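Local coordinates for protein exosome complex component Rrp42 (Pyrococcus abyssi, PDB 2PO1) that is probably a non-catalytic component of the RNA-degrading exosome, where it contributes to the structuring of the Rrp41 active site, at residues 53-64 against 149-160; 117-128 against 189-197. One frame throughout, in Å; residues are numbered along the deposited sequence.

Contact 1. Residues 53-64 against 149-160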
# COMPACT_ATOMS: atom_id res chain seq x y z
N ALA C 53 -1.97 4.36 29.74
CA ALA C 53 -3.02 5.05 30.47
C ALA C 53 -4.27 4.61 29.75
O ALA C 53 -4.33 4.55 28.48
CB ALA C 53 -2.87 6.62 30.39
N LEU C 54 -5.24 4.19 30.54
CA LEU C 54 -6.60 3.98 30.04
C LEU C 54 -7.36 5.24 30.49
O LEU C 54 -7.39 5.52 31.70
CB LEU C 54 -7.21 2.73 30.68
CG LEU C 54 -8.63 2.45 30.20
CD1 LEU C 54 -8.70 2.11 28.72
CD2 LEU C 54 -9.14 1.33 30.93
N VAL C 55 -7.92 5.99 29.53
CA VAL C 55 -8.75 7.15 29.84
C VAL C 55 -10.18 6.94 29.36
O VAL C 55 -10.38 6.46 28.28
CB VAL C 55 -8.17 8.45 29.28
CG1 VAL C 55 -9.10 9.62 29.48
CG2 VAL C 55 -6.86 8.75 30.04
N LYS C 56 -11.15 7.24 30.23
CA LYS C 56 -12.57 7.22 29.87
C LYS C 56 -13.10 8.60 30.09
O LYS C 56 -12.96 9.13 31.20
CB LYS C 56 -13.32 6.21 30.76
CG LYS C 56 -12.71 4.81 30.70
CD LYS C 56 -13.58 3.77 31.40
CE LYS C 56 -12.75 2.55 31.76
NZ LYS C 56 -13.39 1.70 32.84
N LEU C 57 -13.67 9.19 29.02
CA LEU C 57 -14.46 10.40 29.11
C LEU C 57 -15.88 9.91 28.89
O LEU C 57 -16.25 9.59 27.76
CB LEU C 57 -14.06 11.36 27.99
CG LEU C 57 -13.13 12.50 28.34
CD1 LEU C 57 -11.94 12.15 29.30
CD2 LEU C 57 -12.68 13.28 27.11
N GLY C 58 -16.63 9.73 29.98
CA GLY C 58 -17.90 9.05 29.94
C GLY C 58 -17.54 7.72 29.33
O GLY C 58 -16.64 7.03 29.84
N SER C 59 -18.18 7.41 28.20
CA SER C 59 -18.08 6.11 27.60
C SER C 59 -17.00 6.08 26.54
O SER C 59 -16.73 5.04 26.00
CB SER C 59 -19.41 5.73 26.98
OG SER C 59 -20.34 5.33 27.97
N THR C 60 -16.44 7.23 26.18
CA THR C 60 -15.29 7.24 25.30
C THR C 60 -14.13 6.61 26.06
O THR C 60 -13.81 7.00 27.18
CB THR C 60 -14.89 8.68 24.89
OG1 THR C 60 -15.79 9.15 23.89
CG2 THR C 60 -13.49 8.72 24.34
N GLN C 61 -13.46 5.63 25.46
CA GLN C 61 -12.32 5.01 26.16
C GLN C 61 -11.18 4.98 25.23
O GLN C 61 -11.32 4.53 24.11
CB GLN C 61 -12.63 3.57 26.47
CG GLN C 61 -13.91 3.46 27.18
CD GLN C 61 -13.91 2.26 28.05
OE1 GLN C 61 -12.89 1.92 28.64
NE2 GLN C 61 -15.04 1.60 28.14
N VAL C 62 -10.01 5.40 25.70
CA VAL C 62 -8.87 5.25 24.85
C VAL C 62 -7.70 4.73 25.67
O VAL C 62 -7.55 5.08 26.84
CB VAL C 62 -8.52 6.56 24.13
CG1 VAL C 62 -9.71 7.48 23.97
CG2 VAL C 62 -7.39 7.18 24.72
N LEU C 63 -6.93 3.82 25.10
CA LEU C 63 -5.75 3.29 25.77
C LEU C 63 -4.59 3.84 25.06
O LEU C 63 -4.50 3.73 23.80
CB LEU C 63 -5.64 1.81 25.45
CG LEU C 63 -5.28 0.80 26.51
CD1 LEU C 63 -4.94 -0.61 25.88
CD2 LEU C 63 -4.30 1.30 27.66
N VAL C 64 -3.61 4.29 25.82
CA VAL C 64 -2.35 4.68 25.20
C VAL C 64 -1.26 3.89 25.82
O VAL C 64 -1.23 3.68 27.07
CB VAL C 64 -2.05 6.21 25.40
CG1 VAL C 64 -0.61 6.58 24.95
CG2 VAL C 64 -3.03 6.95 24.66
N ASP C 149 -17.10 7.56 21.95
CA ASP C 149 -18.37 8.14 22.29
C ASP C 149 -18.18 9.63 22.39
O ASP C 149 -18.78 10.27 23.25
CB ASP C 149 -18.89 7.65 23.62
CG ASP C 149 -20.41 7.83 23.73
OD1 ASP C 149 -20.94 7.98 24.86
OD2 ASP C 149 -21.08 7.79 22.66
N GLY C 150 -17.27 10.14 21.59
CA GLY C 150 -17.12 11.57 21.44
C GLY C 150 -15.90 12.07 22.15
O GLY C 150 -15.45 11.49 23.16
N ASN C 151 -15.40 13.21 21.69
CA ASN C 151 -14.21 13.79 22.26
C ASN C 151 -12.97 12.90 22.32
O ASN C 151 -12.31 12.82 23.33
CB ASN C 151 -14.51 14.55 23.58
CG ASN C 151 -13.47 15.58 23.89
OD1 ASN C 151 -12.67 15.91 23.01
ND2 ASN C 151 -13.50 16.16 25.11
N LEU C 152 -12.61 12.24 21.19
CA LEU C 152 -11.39 11.51 21.14
C LEU C 152 -10.20 12.41 21.42
O LEU C 152 -9.26 12.01 22.05
CB LEU C 152 -11.25 10.86 19.74
CG LEU C 152 -12.34 9.87 19.36
CD1 LEU C 152 -12.09 9.31 17.96
CD2 LEU C 152 -12.39 8.78 20.45
N MET C 153 -10.19 13.64 20.89
CA MET C 153 -9.03 14.46 21.02
C MET C 153 -8.61 14.61 22.47
O MET C 153 -7.46 14.37 22.84
CB MET C 153 -9.32 15.81 20.39
CG MET C 153 -8.14 16.70 20.52
SD MET C 153 -7.00 16.37 19.23
CE MET C 153 -7.90 16.99 17.79
N ASP C 154 -9.54 14.96 23.35
CA ASP C 154 -9.13 15.19 24.73
C ASP C 154 -8.82 13.89 25.40
O ASP C 154 -7.88 13.77 26.15
CB ASP C 154 -10.21 15.89 25.52
CG ASP C 154 -10.53 17.26 24.99
OD1 ASP C 154 -10.00 17.60 23.95
OD2 ASP C 154 -11.32 18.03 25.63
N ALA C 155 -9.62 12.89 25.12
CA ALA C 155 -9.39 11.58 25.75
C ALA C 155 -8.01 11.09 25.34
O ALA C 155 -7.29 10.59 26.18
CB ALA C 155 -10.46 10.61 25.33
N ILE C 156 -7.63 11.26 24.05
CA ILE C 156 -6.35 10.79 23.58
C ILE C 156 -5.23 11.63 24.17
O ILE C 156 -4.21 11.10 24.58
CB ILE C 156 -6.23 10.78 22.01
CG1 ILE C 156 -7.15 9.73 21.39
CG2 ILE C 156 -4.78 10.55 21.64
CD1 ILE C 156 -7.45 10.01 20.00
N GLY C 157 -5.38 12.96 24.29
CA GLY C 157 -4.30 13.74 24.86
C GLY C 157 -4.10 13.49 26.35
O GLY C 157 -2.97 13.50 26.85
N ILE C 158 -5.19 13.30 27.06
CA ILE C 158 -5.15 13.01 28.51
C ILE C 158 -4.44 11.70 28.67
O ILE C 158 -3.45 11.60 29.39
CB ILE C 158 -6.52 12.91 29.09
CG1 ILE C 158 -7.12 14.31 29.20
CG2 ILE C 158 -6.51 12.34 30.51
CD1 ILE C 158 -8.63 14.25 29.34
N ALA C 159 -4.90 10.69 27.95
CA ALA C 159 -4.24 9.37 28.00
C ALA C 159 -2.77 9.46 27.63
O ALA C 159 -1.96 8.76 28.21
CB ALA C 159 -4.93 8.39 27.10
N ALA C 160 -2.42 10.31 26.65
CA ALA C 160 -1.05 10.33 26.09
C ALA C 160 -0.14 10.90 27.15
O ALA C 160 0.87 10.30 27.51
CB ALA C 160 -0.95 11.13 24.79
O HOH W 1 -20.02 9.09 26.84
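Ala159 CB sits between Val64 and Val55, one from each strand of a β-hairpin on which a helix packs in this RNase PH-type domain. Strands 53-57 and 60-64, joined by a type II' turn, run beneath helix 152-160 with almost equal axis separations of 7.6 and 7.7 Å. Val64 CG2 comes within 3.4 Å of Ala159 CB, tighter than usual, and Val55 CG2 lies almost as near; in both valines CG1 stands anti to the backbone N (chi1 171° and 174°), which turns CG2 onto the alanine. Val62 straddles Ala155 and Ala159, CG1 at 3.5 Å from Ala155 CB and CG2 on Ala159 CB, with chi1 at -25°, away from a staggered position. Val55 CG2 also meets Ile158 CG2, the two side chains crossing at about a right angle. Nearer the turn, Leu57 forks: CD1 touches Ile158 CD1, while CD2 lies 3.6 Å from Asn151 ND2. That amide is fixed as the helix N-cap. Asn151 OD1 receives Asp154 N from above its carbonyl plane, and Asn151 ND2 is shared between Asp211 and Asp154 OD2, itself also bonded to Tyr36. Ahead of the helix, Asp149 OD1 forms a salt bridge to a basic side chain of another protein's chain, and close by a water accepts from Ser59 N at 2.8 Å.

Contact 2. Residues 117-128 against 189-197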
# COMPACT_ATOMS: atom_id res chain seq x y z
N ILE C 117 2.25 18.03 22.87
CA ILE C 117 3.33 17.51 23.70
C ILE C 117 4.61 18.05 23.13
O ILE C 117 5.38 18.64 23.84
CB ILE C 117 3.29 15.95 23.78
CG1 ILE C 117 1.99 15.55 24.48
CG2 ILE C 117 4.53 15.40 24.49
CD1 ILE C 117 1.50 14.11 24.20
N ARG C 118 4.85 17.86 21.84
CA ARG C 118 6.06 18.30 21.26
C ARG C 118 6.30 19.79 21.53
O ARG C 118 7.39 20.18 21.92
CB ARG C 118 6.03 18.06 19.73
CG ARG C 118 7.34 18.27 19.06
CD ARG C 118 7.19 17.89 17.60
NE ARG C 118 6.73 16.49 17.54
CZ ARG C 118 7.54 15.44 17.65
NH1 ARG C 118 8.85 15.59 17.76
NH2 ARG C 118 7.04 14.24 17.66
N GLU C 119 5.33 20.61 21.26
CA GLU C 119 5.63 22.03 21.15
C GLU C 119 5.65 22.65 22.51
O GLU C 119 6.14 23.78 22.71
CB GLU C 119 4.63 22.72 20.23
CG GLU C 119 4.73 22.30 18.76
CD GLU C 119 6.09 22.53 18.19
OE1 GLU C 119 6.58 21.63 17.47
OE2 GLU C 119 6.67 23.61 18.49
N SER C 120 5.15 21.92 23.49
CA SER C 120 5.29 22.41 24.84
C SER C 120 6.58 21.82 25.44
O SER C 120 6.86 22.09 26.58
CB SER C 120 4.14 21.97 25.70
OG SER C 120 4.14 20.56 25.69
N LYS C 121 7.27 20.96 24.69
CA LYS C 121 8.39 20.19 25.19
C LYS C 121 8.03 19.41 26.45
O LYS C 121 8.85 19.22 27.35
CB LYS C 121 9.55 21.12 25.42
CG LYS C 121 10.09 21.69 24.13
CD LYS C 121 11.50 22.18 24.40
CE LYS C 121 12.32 22.28 23.14
NZ LYS C 121 12.28 23.69 22.61
N ALA C 122 6.78 18.95 26.49
CA ALA C 122 6.31 18.19 27.63
C ALA C 122 7.12 16.93 27.75
O ALA C 122 7.37 16.49 28.84
CB ALA C 122 4.82 17.88 27.51
N LEU C 123 7.51 16.34 26.62
CA LEU C 123 8.49 15.28 26.66
C LEU C 123 9.72 15.98 26.20
O LEU C 123 9.82 16.39 25.02
CB LEU C 123 8.22 14.21 25.65
CG LEU C 123 8.56 12.73 25.92
CD1 LEU C 123 8.82 12.02 24.62
CD2 LEU C 123 9.60 12.54 26.90
N ASN C 124 10.68 16.13 27.10
CA ASN C 124 11.87 16.84 26.72
C ASN C 124 12.84 15.95 25.93
O ASN C 124 13.58 15.16 26.51
CB ASN C 124 12.52 17.38 27.97
CG ASN C 124 13.53 18.39 27.67
OD1 ASN C 124 14.10 18.38 26.59
ND2 ASN C 124 13.74 19.31 28.59
N LEU C 125 12.86 16.10 24.60
CA LEU C 125 13.61 15.23 23.73
C LEU C 125 15.09 15.39 23.87
O LEU C 125 15.88 14.51 23.48
CB LEU C 125 13.24 15.48 22.25
CG LEU C 125 11.76 15.35 21.90
CD1 LEU C 125 11.57 15.53 20.42
CD2 LEU C 125 11.18 14.00 22.35
N GLU C 126 15.48 16.53 24.41
CA GLU C 126 16.89 16.84 24.65
C GLU C 126 17.45 16.01 25.79
O GLU C 126 18.64 15.81 25.90
CB GLU C 126 17.02 18.32 24.93
CG GLU C 126 17.06 19.13 23.67
CD GLU C 126 16.14 20.31 23.73
OE1 GLU C 126 16.62 21.44 24.03
OE2 GLU C 126 14.93 20.09 23.50
N LYS C 127 16.58 15.52 26.64
CA LYS C 127 16.97 14.71 27.77
C LYS C 127 16.80 13.24 27.43
O LYS C 127 16.61 12.40 28.31
CB LYS C 127 16.14 15.11 28.99
CG LYS C 127 16.38 16.54 29.39
CD LYS C 127 15.72 16.91 30.70
CE LYS C 127 16.20 18.31 31.19
NZ LYS C 127 15.57 18.58 32.50
N MET C 128 16.87 12.94 26.14
CA MET C 128 16.61 11.57 25.66
C MET C 128 17.72 11.15 24.74
O MET C 128 17.60 10.18 23.98
CB MET C 128 15.26 11.50 24.95
CG MET C 128 14.12 11.37 25.90
SD MET C 128 12.53 11.46 25.10
CE MET C 128 12.87 10.74 23.51
N PRO C 189 11.90 7.62 35.08
CA PRO C 189 10.84 8.20 34.26
C PRO C 189 11.39 8.79 32.98
O PRO C 189 12.62 8.92 32.83
CB PRO C 189 10.32 9.35 35.10
CG PRO C 189 10.89 9.09 36.51
CD PRO C 189 12.16 8.39 36.30
N LEU C 190 10.50 9.21 32.11
CA LEU C 190 10.88 9.86 30.86
C LEU C 190 11.02 11.33 31.27
O LEU C 190 10.55 11.70 32.35
CB LEU C 190 9.77 9.64 29.85
CG LEU C 190 9.91 9.02 28.45
CD1 LEU C 190 11.18 8.31 28.14
CD2 LEU C 190 8.60 8.23 28.05
N PRO C 191 11.75 12.15 30.49
CA PRO C 191 11.81 13.51 31.04
C PRO C 191 10.53 14.28 30.71
O PRO C 191 10.50 15.03 29.74
CB PRO C 191 13.05 14.10 30.36
CG PRO C 191 13.17 13.34 29.06
CD PRO C 191 12.59 11.99 29.28
N VAL C 192 9.47 14.03 31.49
CA VAL C 192 8.20 14.69 31.25
C VAL C 192 8.15 15.93 32.13
O VAL C 192 8.17 15.87 33.37
CB VAL C 192 6.97 13.80 31.55
CG1 VAL C 192 5.71 14.52 31.11
CG2 VAL C 192 7.06 12.44 30.85
N GLU C 193 8.08 17.08 31.48
CA GLU C 193 8.25 18.32 32.21
C GLU C 193 7.05 19.22 32.22
O GLU C 193 6.97 20.12 33.04
CB GLU C 193 9.42 19.02 31.62
CG GLU C 193 10.58 18.10 31.68
CD GLU C 193 11.85 18.73 31.27
OE1 GLU C 193 11.78 19.78 30.61
OE2 GLU C 193 12.91 18.17 31.60
N LYS C 194 6.08 18.97 31.36
CA LYS C 194 4.89 19.78 31.33
C LYS C 194 3.74 18.83 31.19
O LYS C 194 3.94 17.66 30.82
CB LYS C 194 4.98 20.79 30.18
CG LYS C 194 5.51 22.14 30.67
CD LYS C 194 6.10 22.92 29.54
CE LYS C 194 7.41 23.62 30.00
NZ LYS C 194 8.41 23.20 28.90
N ILE C 195 2.53 19.28 31.52
CA ILE C 195 1.36 18.42 31.36
C ILE C 195 0.28 19.05 30.48
O ILE C 195 -0.76 19.43 30.98
CB ILE C 195 0.78 17.91 32.72
CG1 ILE C 195 1.86 17.20 33.50
CG2 ILE C 195 -0.39 16.91 32.50
CD1 ILE C 195 1.62 17.26 34.99
N PRO C 196 0.52 19.12 29.16
CA PRO C 196 -0.46 19.67 28.25
C PRO C 196 -1.68 18.77 28.20
O PRO C 196 -1.56 17.53 28.22
CB PRO C 196 0.28 19.63 26.90
CG PRO C 196 1.22 18.50 27.03
CD PRO C 196 1.71 18.62 28.43
N VAL C 197 -2.85 19.40 28.17
CA VAL C 197 -4.14 18.73 28.23
C VAL C 197 -4.96 19.40 27.15
O VAL C 197 -5.06 20.62 27.14
CB VAL C 197 -4.79 18.95 29.64
CG1 VAL C 197 -6.24 18.55 29.63
CG2 VAL C 197 -4.06 18.14 30.68
O HOH W 2 10.20 21.06 28.84
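Leu123 and Val192 form a lone β-bridge between two mostly irregular segments, and Ala122 O there accepts from Glu193 N at 2.8 Å and has a CA-H...O contact from Val192. Asn124 N completes the pairing, giving a nearly straight bond to Pro191 O, the proline being the centre of an inverse γ-turn. The Pro191 ring packs tightly on Lys127 CB, the Met128 side chain crosses it at about a right angle, touching through CG, and Pro196 CD presses to 3.3 Å from Ala122 CB. Glu193 divides its carboxylate. OE1 takes Asn124 ND2 (2.9 Å) from above its plane, the amide standing 88° to it; OE2 meets Lys127 NZ on the syn side at 2.8 Å. An Asx turn, Asn124 OD1 to Glu126 N, sets the rotation of that amide. With an alanine at Glu193, the Lys127 ammonium would probably lose its mate and Asn124 ND2 this acceptor. At the Schellman motif that ends the helix, Lys194, bent at chi3 and chi4, brings NZ to Ser120 O at 3.0 Å, and one water joins NZ, Glu193 OE1 and Lys121 O. Beside Ser120 O, the Lys194 ammonium probably gains from the partial negative charge of the helix's C-terminal end.

In the fold
The two contacts interleave along the chain, 117-128 falling between the segments of contact 1 and 189-197 following both. Their centres are 20 Å apart, yet they touch where Ala160 CB meets Ile117 CD1 at 3.9 Å. Helix 152-166 is the common element: its first turns cover the hairpin of contact 1, while farther along Ile161, Leu164 and Leu165 receive Pro196, Leu190 and Val192 of contact 2. Contact 1 is buried, its nearest atom about 13 Å from the bound RNA. Contact 2 comes within about 3 Å: Arg118 and Glu119, at the helix end beside the paired residues, pack on a sugar. Both also reach the chain of another protein, placing this probably non-catalytic subunit's framework beside its neighbour.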